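Local structure of beta-lactamase (Burkholderia cenocepacia, 5E2G) at residues A[230-233]-A[234-238]; A[240-244]-A[245-249]; A[304-307]-A[308-311]. The protein probably hydrolyses the ring amide of beta-lactams to give substituted beta-amino acids, and belongs to the class C beta-lactamase family. All coordinates share one frame; numbering follows the deposited sequence.

Contact 1: A[230-233]-A[234-238]; sequences LRFV and QANMG
Phe-232 and Asn-236 meet one turn apart at the C-terminal end of helix 226-235, where the chain leaves through a Schellman motif. The Asn-236 amide stands almost perpendicular to the phenyl ring, the two planes 87° apart, and it presents its amino end rather than its oxygen. ND2 sits 3.3 Å above the ring plane of Phe-232, over the centre of the six carbons. From there it also donates to the backbone: Asn-236 ND2 lies 3.0 Å from Phe-232 O, well above the plane of that carbonyl although close to the amide's own plane. The same oxygen takes the helical bond from Asn-236 N, so two donors of one residue grip it. At the other end of the amide, OD1 bonds to His-254 NE2, which fixes the flip of the group. The ring is sent over toward Asn-236 by a first torsion that places CG opposite the backbone N (chi1 -174°), and it also packs on Thr-66, Leu-67 and Thr-70 of helix 64-77.

On another side of the helix, Val-233 and Met-237, the latter present as selenomethionine, run side by side and point the same way. The bend at the end of the Met-237 chain brings CE to 4.0 Å from Val-233 CG1, and both residues rest on Phe-326 of strand 321-327. Gln-234 lies extended along the helix, its CG 3.4 Å from Leu-230 O; its CB packs on Ile-240, and the side chain also touches Val-31 of strand 25-32. The helix is thus wedged between the sheet and helix 64-77. Gly-238, with positive phi (75°), turns the chain off the helix, its N 2.9 Å from Ala-235 O.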
loop_
_atom_site.group_PDB
_atom_site.type_symbol
_atom_site.label_atom_id
_atom_site.label_comp_id
_atom_site.label_asym_id
_atom_site.label_seq_id
_atom_site.Cartn_x
_atom_site.Cartn_y
_atom_site.Cartn_z
ATOM N N LEU A 230 8.273 -4.090 7.059
ATOM C CA LEU A 230 9.453 -3.284 7.341
ATOM C C LEU A 230 10.562 -3.576 6.341
ATOM O O LEU A 230 11.249 -2.659 5.881
ATOM C CB LEU A 230 9.932 -3.546 8.769
ATOM C CG LEU A 230 10.965 -2.554 9.296
ATOM C CD1 LEU A 230 10.407 -1.127 9.208
ATOM C CD2 LEU A 230 11.356 -2.920 10.722
ATOM N N ARG A 231 10.760 -4.852 6.002
ATOM C CA ARG A 231 11.808 -5.204 5.050
ATOM C C ARG A 231 11.530 -4.586 3.686
ATOM O O ARG A 231 12.454 -4.151 2.992
ATOM C CB ARG A 231 11.933 -6.723 4.964
ATOM C CG ARG A 231 13.166 -7.190 4.238
ATOM C CD ARG A 231 13.430 -8.675 4.449
ATOM N NE ARG A 231 14.626 -9.099 3.720
ATOM C CZ ARG A 231 15.870 -8.928 4.160
ATOM N NH1 ARG A 231 16.085 -8.348 5.326
ATOM N NH2 ARG A 231 16.899 -9.334 3.434
ATOM N N PHE A 232 10.255 -4.518 3.298
ATOM C CA PHE A 232 9.866 -3.818 2.077
ATOM C C PHE A 232 10.236 -2.336 2.146
ATOM O O PHE A 232 10.789 -1.778 1.192
ATOM C CB PHE A 232 8.369 -4.014 1.859
ATOM C CG PHE A 232 7.841 -3.461 0.558
ATOM C CD1 PHE A 232 8.480 -3.713 -0.644
ATOM C CD2 PHE A 232 6.663 -2.737 0.539
ATOM C CE1 PHE A 232 7.976 -3.219 -1.842
ATOM C CE2 PHE A 232 6.147 -2.236 -0.662
ATOM C CZ PHE A 232 6.807 -2.483 -1.850
ATOM N N VAL A 233 9.962 -1.689 3.284
ATOM C CA VAL A 233 10.361 -0.295 3.484
ATOM C C VAL A 233 11.870 -0.140 3.337
ATOM O O VAL A 233 12.350 0.807 2.704
ATOM C CB VAL A 233 9.867 0.202 4.857
ATOM C CG1 VAL A 233 10.508 1.539 5.228
ATOM C CG2 VAL A 233 8.347 0.309 4.861
ATOM N N GLN A 234 12.639 -1.074 3.895
ATOM C CA GLN A 234 14.086 -1.029 3.713
ATOM C C GLN A 234 14.452 -1.140 2.244
ATOM O O GLN A 234 15.316 -0.404 1.758
ATOM C CB GLN A 234 14.770 -2.147 4.499
ATOM C CG GLN A 234 14.631 -2.067 6.001
ATOM C CD GLN A 234 15.373 -3.197 6.693
ATOM O OE1 GLN A 234 14.790 -4.237 7.001
ATOM N NE2 GLN A 234 16.668 -3.003 6.927
ATOM N N ALA A 235 13.800 -2.055 1.524
ATOM C CA ALA A 235 14.055 -2.203 0.094
ATOM C C ALA A 235 13.734 -0.914 -0.662
ATOM O O ALA A 235 14.456 -0.531 -1.591
ATOM C CB ALA A 235 13.253 -3.377 -0.461
ATOM N N ASN A 236 12.670 -0.213 -0.260
ATOM C CA ASN A 236 12.328 1.068 -0.871
ATOM C C ASN A 236 13.328 2.170 -0.550
ATOM O O ASN A 236 13.201 3.271 -1.098
ATOM C CB ASN A 236 10.924 1.493 -0.449
ATOM C CG ASN A 236 9.848 0.895 -1.345
ATOM O OD1 ASN A 236 9.445 1.503 -2.330
ATOM N ND2 ASN A 236 9.394 -0.308 -1.011
HETATM N N MSE A 237 14.313 1.904 0.304
HETATM C CA MSE A 237 15.408 2.840 0.504
HETATM C C MSE A 237 16.748 2.215 0.104
HETATM O O MSE A 237 17.809 2.751 0.420
HETATM C CB MSE A 237 15.433 3.314 1.953
HETATM C CG MSE A 237 14.135 3.971 2.382
HETATM SE SE MSE A 237 14.216 4.782 4.149
HETATM C CE MSE A 237 14.218 3.160 5.236
ATOM N N GLY A 238 16.681 1.077 -0.590
ATOM C CA GLY A 238 17.848 0.469 -1.205
ATOM C C GLY A 238 18.804 -0.223 -0.260
ATOM O O GLY A 238 19.993 -0.339 -0.571
#

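Contact 2: A[240-244]-A[245-249]; sequences IHTAP and RLQRA
Thr-242 and Gln-247 cross at about a right angle where the loop after helix 226-235 enters helix 244-252, with Ala-243 at the N-cap. The backbone bonds come first. Gln-247 N donates to Ala-243 O at 2.9 Å, the first turn of the helix closing on its cap residue. One residue on, Arg-248 N meets Pro-244 O at 3.0 Å with an almost straight N-H (177°). Pro-244 suits this first turn, since it has no N-H that would go without a helical acceptor.

Van der Waals packing follows. Thr-242 OG1 lies over the Gln-247 chain, 3.1 Å from CB, while a bend at chi2 (69°) turns the amide back across the threonine. Arg-248 curls back over the helix start, so that Pro-244 O comes to lie over one face of the guanidinium, toward its rim, and NH1 stands 3.7 Å from Pro-244 CB. Leu-246 packs on helix 168-180.

Polar side chains, solvent and charge complete the contact. Thr-242 OG1 approaches Gln-247 OE1 at 3.2 Å, a weak contact whose proton is not settled. A water accepts from Ile-240 N and donates to Gln-247 OE1 at 3.0 Å. Arg-245, extended away from the loop, forms salt bridges with Glu-80 and Asp-74. The two ends of the Gln-247 amide therefore do different work: NE2 donates to Ala-235 O of the preceding helix and OE1 receives water, a division that sets the rotation of the amide and ties the two successive helices together.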
loop_
_atom_site.group_PDB
_atom_site.type_symbol
_atom_site.label_atom_id
_atom_site.label_comp_id
_atom_site.label_asym_id
_atom_site.label_seq_id
_atom_site.Cartn_x
_atom_site.Cartn_y
_atom_site.Cartn_z
ATOM N N ILE A 240 18.764 -3.496 1.265
ATOM C CA ILE A 240 18.879 -4.919 1.568
ATOM C C ILE A 240 19.299 -5.786 0.385
ATOM O O ILE A 240 18.932 -6.965 0.321
ATOM C CB ILE A 240 17.568 -5.450 2.173
ATOM C CG1 ILE A 240 16.401 -5.193 1.232
ATOM C CG2 ILE A 240 17.311 -4.851 3.555
ATOM C CD1 ILE A 240 15.238 -6.072 1.547
ATOM N N HIS A 241 20.100 -5.242 -0.529
ATOM C CA HIS A 241 20.721 -6.051 -1.585
ATOM C C HIS A 241 19.681 -6.768 -2.440
ATOM O O HIS A 241 19.789 -7.964 -2.702
ATOM C CB HIS A 241 21.706 -7.081 -1.014
ATOM C CG HIS A 241 22.681 -6.527 -0.028
ATOM N ND1 HIS A 241 23.283 -7.310 0.933
ATOM C CD2 HIS A 241 23.170 -5.278 0.142
ATOM C CE1 HIS A 241 24.098 -6.566 1.657
ATOM N NE2 HIS A 241 24.046 -5.327 1.199
ATOM N N THR A 242 18.655 -6.047 -2.857
ATOM C CA THR A 242 17.776 -6.627 -3.856
ATOM C C THR A 242 18.487 -6.655 -5.205
ATOM O O THR A 242 19.371 -5.838 -5.482
ATOM C CB THR A 242 16.463 -5.847 -3.962
ATOM O OG1 THR A 242 16.650 -4.702 -4.794
ATOM C CG2 THR A 242 15.994 -5.399 -2.585
ATOM N N ALA A 243 18.103 -7.625 -6.043
ATOM C CA ALA A 243 18.681 -7.759 -7.368
ATOM C C ALA A 243 18.475 -6.470 -8.167
ATOM O O ALA A 243 17.543 -5.710 -7.901
ATOM C CB ALA A 243 18.059 -8.949 -8.091
ATOM N N PRO A 244 19.342 -6.199 -9.148
ATOM C CA PRO A 244 19.317 -4.873 -9.792
ATOM C C PRO A 244 18.011 -4.522 -10.484
ATOM O O PRO A 244 17.579 -3.365 -10.387
ATOM C CB PRO A 244 20.482 -4.946 -10.791
ATOM C CG PRO A 244 20.782 -6.399 -10.944
ATOM C CD PRO A 244 20.476 -7.009 -9.620
ATOM N N ARG A 245 17.373 -5.468 -11.190
ATOM C CA ARG A 245 16.123 -5.146 -11.883
ATOM C C ARG A 245 15.021 -4.780 -10.894
ATOM O O ARG A 245 14.311 -3.784 -11.079
ATOM C CB ARG A 245 15.672 -6.308 -12.770
ATOM C CG ARG A 245 14.292 -6.100 -13.414
ATOM C CD ARG A 245 13.894 -7.267 -14.325
ATOM N NE ARG A 245 12.464 -7.273 -14.655
ATOM C CZ ARG A 245 11.840 -8.255 -15.308
ATOM N NH1 ARG A 245 12.513 -9.335 -15.696
ATOM N NH2 ARG A 245 10.544 -8.164 -15.568
ATOM N N LEU A 246 14.861 -5.570 -9.834
ATOM C CA LEU A 246 13.855 -5.225 -8.839
ATOM C C LEU A 246 14.208 -3.933 -8.118
ATOM O O LEU A 246 13.319 -3.132 -7.820
ATOM C CB LEU A 246 13.666 -6.361 -7.840
ATOM C CG LEU A 246 12.631 -6.042 -6.760
ATOM C CD1 LEU A 246 11.293 -5.636 -7.351
ATOM C CD2 LEU A 246 12.447 -7.179 -5.788
ATOM N N GLN A 247 15.494 -3.700 -7.841
ATOM C CA GLN A 247 15.866 -2.479 -7.134
ATOM C C GLN A 247 15.497 -1.245 -7.942
ATOM O O GLN A 247 14.904 -0.302 -7.408
ATOM C CB GLN A 247 17.354 -2.463 -6.818
ATOM C CG GLN A 247 17.741 -1.275 -5.952
ATOM C CD GLN A 247 17.194 -1.381 -4.537
ATOM O OE1 GLN A 247 17.814 -1.997 -3.667
ATOM N NE2 GLN A 247 16.027 -0.789 -4.300
ATOM N N ARG A 248 15.857 -1.231 -9.233
ATOM C CA ARG A 248 15.407 -0.158 -10.118
ATOM C C ARG A 248 13.887 -0.073 -10.147
ATOM O O ARG A 248 13.316 1.022 -10.050
ATOM C CB ARG A 248 15.945 -0.369 -11.531
ATOM C CG ARG A 248 17.462 -0.379 -11.618
ATOM C CD ARG A 248 17.964 -0.312 -13.060
ATOM N NE ARG A 248 17.608 -1.494 -13.850
ATOM C CZ ARG A 248 18.401 -2.549 -14.030
ATOM N NH1 ARG A 248 19.605 -2.576 -13.474
ATOM N NH2 ARG A 248 17.986 -3.577 -14.766
ATOM N N ALA A 249 13.215 -1.225 -10.264
ATOM C CA ALA A 249 11.757 -1.241 -10.285
ATOM C C ALA A 249 11.186 -0.592 -9.037
ATOM O O ALA A 249 10.241 0.201 -9.119
ATOM C CB ALA A 249 11.246 -2.673 -10.416
HETATM O O HOH W 1 17.437 -3.116 -0.925
HETATM O O HOH W 2 19.910 -3.192 -3.802
#

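Contact 3: A[304-307]-A[308-311]; sequences APNP and ATWI
Asn-306 and Thr-309 pack against each other where the loop after strand 294-303 turns into strand 309-316. Starting from Asn-306 CB, the first neighbour is the Thr-309 methyl, CG2, 4.0 Å away. With N, CA, CB and CG in a near-planar zigzag (chi1 178°), the amide is carried forward alongside the chain that follows. There its two ends part company. OD1 accepts from Ala-308 N at 3.1 Å, closing an Asx turn; the donor stands 67° out of the carbonyl plane, well off a lone-pair direction. ND2, at the other end of the amide, faces the apolar branch of the threonine, 3.8 Å from Thr-309 CG2.

The main chain of Asn-306 is held as well. Thr-309 OG1 reaches back three residues and donates to Asn-306 O, nearly in line with the C=O bond, although the modelled length of 2.5 Å is so short as to be doubtful. A hydroxyl turned between the backbone N and the carbonyl carbon (chi1 46°) points it that way. Between the two residues, Ala-308 is the centre of an inverse gamma turn, with a weak bond from Thr-309 N to Pro-307 O of 2.9 Å.

Backbone bonds from Pro-307 to Ala-329 and from Ala-308 to Tyr-274 join the turn to its surroundings, and strand 309-316 goes on to carry a Lys-Thr-Gly sequence consistent with the active-site motif of class C enzymes. Asn-306 thus works at both levels, its side chain accepting from Ala-308 and its carbonyl apparently from Thr-309, so the bend into the strand is shaped by polar bonds within a few residues.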
loop_
_atom_site.group_PDB
_atom_site.type_symbol
_atom_site.label_atom_id
_atom_site.label_comp_id
_atom_site.label_asym_id
_atom_site.label_seq_id
_atom_site.Cartn_x
_atom_site.Cartn_y
_atom_site.Cartn_z
ATOM N N ALA A 304 11.659 12.696 -10.986
ATOM C CA ALA A 304 12.527 11.578 -10.676
ATOM C C ALA A 304 12.315 11.172 -9.220
ATOM O O ALA A 304 12.035 12.031 -8.375
ATOM C CB ALA A 304 13.985 11.959 -10.908
ATOM N N PRO A 305 12.397 9.881 -8.899
ATOM C CA PRO A 305 12.495 9.484 -7.490
ATOM C C PRO A 305 13.479 10.380 -6.756
ATOM O O PRO A 305 14.532 10.739 -7.290
ATOM C CB PRO A 305 12.975 8.032 -7.572
ATOM C CG PRO A 305 12.370 7.538 -8.863
ATOM C CD PRO A 305 12.347 8.717 -9.804
ATOM N N ASN A 306 13.122 10.777 -5.541
ATOM C CA ASN A 306 13.816 11.842 -4.830
ATOM C C ASN A 306 13.978 11.438 -3.375
ATOM O O ASN A 306 12.973 11.299 -2.662
ATOM C CB ASN A 306 13.028 13.146 -4.946
ATOM C CG ASN A 306 13.665 14.303 -4.197
ATOM O OD1 ASN A 306 14.796 14.223 -3.731
ATOM N ND2 ASN A 306 12.928 15.399 -4.089
ATOM N N PRO A 307 15.208 11.243 -2.894
ATOM C CA PRO A 307 15.376 10.799 -1.507
ATOM C C PRO A 307 14.859 11.799 -0.495
ATOM O O PRO A 307 14.457 11.397 0.604
ATOM C CB PRO A 307 16.890 10.601 -1.390
ATOM C CG PRO A 307 17.450 11.552 -2.372
ATOM C CD PRO A 307 16.500 11.527 -3.533
ATOM N N ALA A 308 14.848 13.091 -0.832
ATOM C CA ALA A 308 14.422 14.125 0.105
ATOM C C ALA A 308 12.902 14.269 0.128
ATOM O O ALA A 308 12.370 15.370 -0.057
ATOM C CB ALA A 308 15.087 15.457 -0.250
ATOM N N THR A 309 12.189 13.166 0.363
ATOM C CA THR A 309 10.734 13.183 0.373
ATOM C C THR A 309 10.213 12.372 1.549
ATOM O O THR A 309 10.919 11.536 2.112
ATOM C CB THR A 309 10.148 12.634 -0.939
ATOM O OG1 THR A 309 10.819 11.427 -1.306
ATOM C CG2 THR A 309 10.352 13.604 -2.032
ATOM N N TRP A 310 8.977 12.662 1.936
ATOM C CA TRP A 310 8.202 11.834 2.853
ATOM C C TRP A 310 7.251 11.009 1.994
ATOM O O TRP A 310 6.339 11.558 1.373
ATOM C CB TRP A 310 7.438 12.691 3.859
ATOM C CG TRP A 310 6.481 11.916 4.768
ATOM C CD1 TRP A 310 5.324 11.286 4.404
ATOM C CD2 TRP A 310 6.593 11.742 6.195
ATOM N NE1 TRP A 310 4.722 10.719 5.505
ATOM C CE2 TRP A 310 5.484 10.983 6.613
ATOM C CE3 TRP A 310 7.530 12.149 7.154
ATOM C CZ2 TRP A 310 5.288 10.620 7.946
ATOM C CZ3 TRP A 310 7.328 11.785 8.479
ATOM C CH2 TRP A 310 6.216 11.032 8.858
ATOM N N ILE A 311 7.478 9.702 1.949
ATOM C CA ILE A 311 6.713 8.774 1.126
ATOM C C ILE A 311 5.858 7.937 2.060
ATOM O O ILE A 311 6.369 7.402 3.050
ATOM C CB ILE A 311 7.645 7.882 0.291
ATOM C CG1 ILE A 311 8.597 8.738 -0.549
ATOM C CG2 ILE A 311 6.840 6.921 -0.570
ATOM C CD1 ILE A 311 9.716 7.956 -1.174
#

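Along the chain the contacts come in series: contact 1 at the end of helix 226-235, contact 2 at the start of helix 244-252, and contact 3 much later, where strand 309-316 of the large antiparallel sheet begins. Contacts 1 and 2 have centres about 11 Å apart and touch, with Arg-231 and Gln-234 packing on Ile-240, so the start of the linker packs back on the helix it leaves. Contact 3 touches neither; its centre is about 14 Å from that of contact 1 and about 17 Å from that of contact 2. His-254 is nevertheless shared by contacts 1 and 3, bonded to Asn-236 and touched by Pro-305 and Ile-311. Contact 1 packs against the sheet; contact 2 belongs to the helical part.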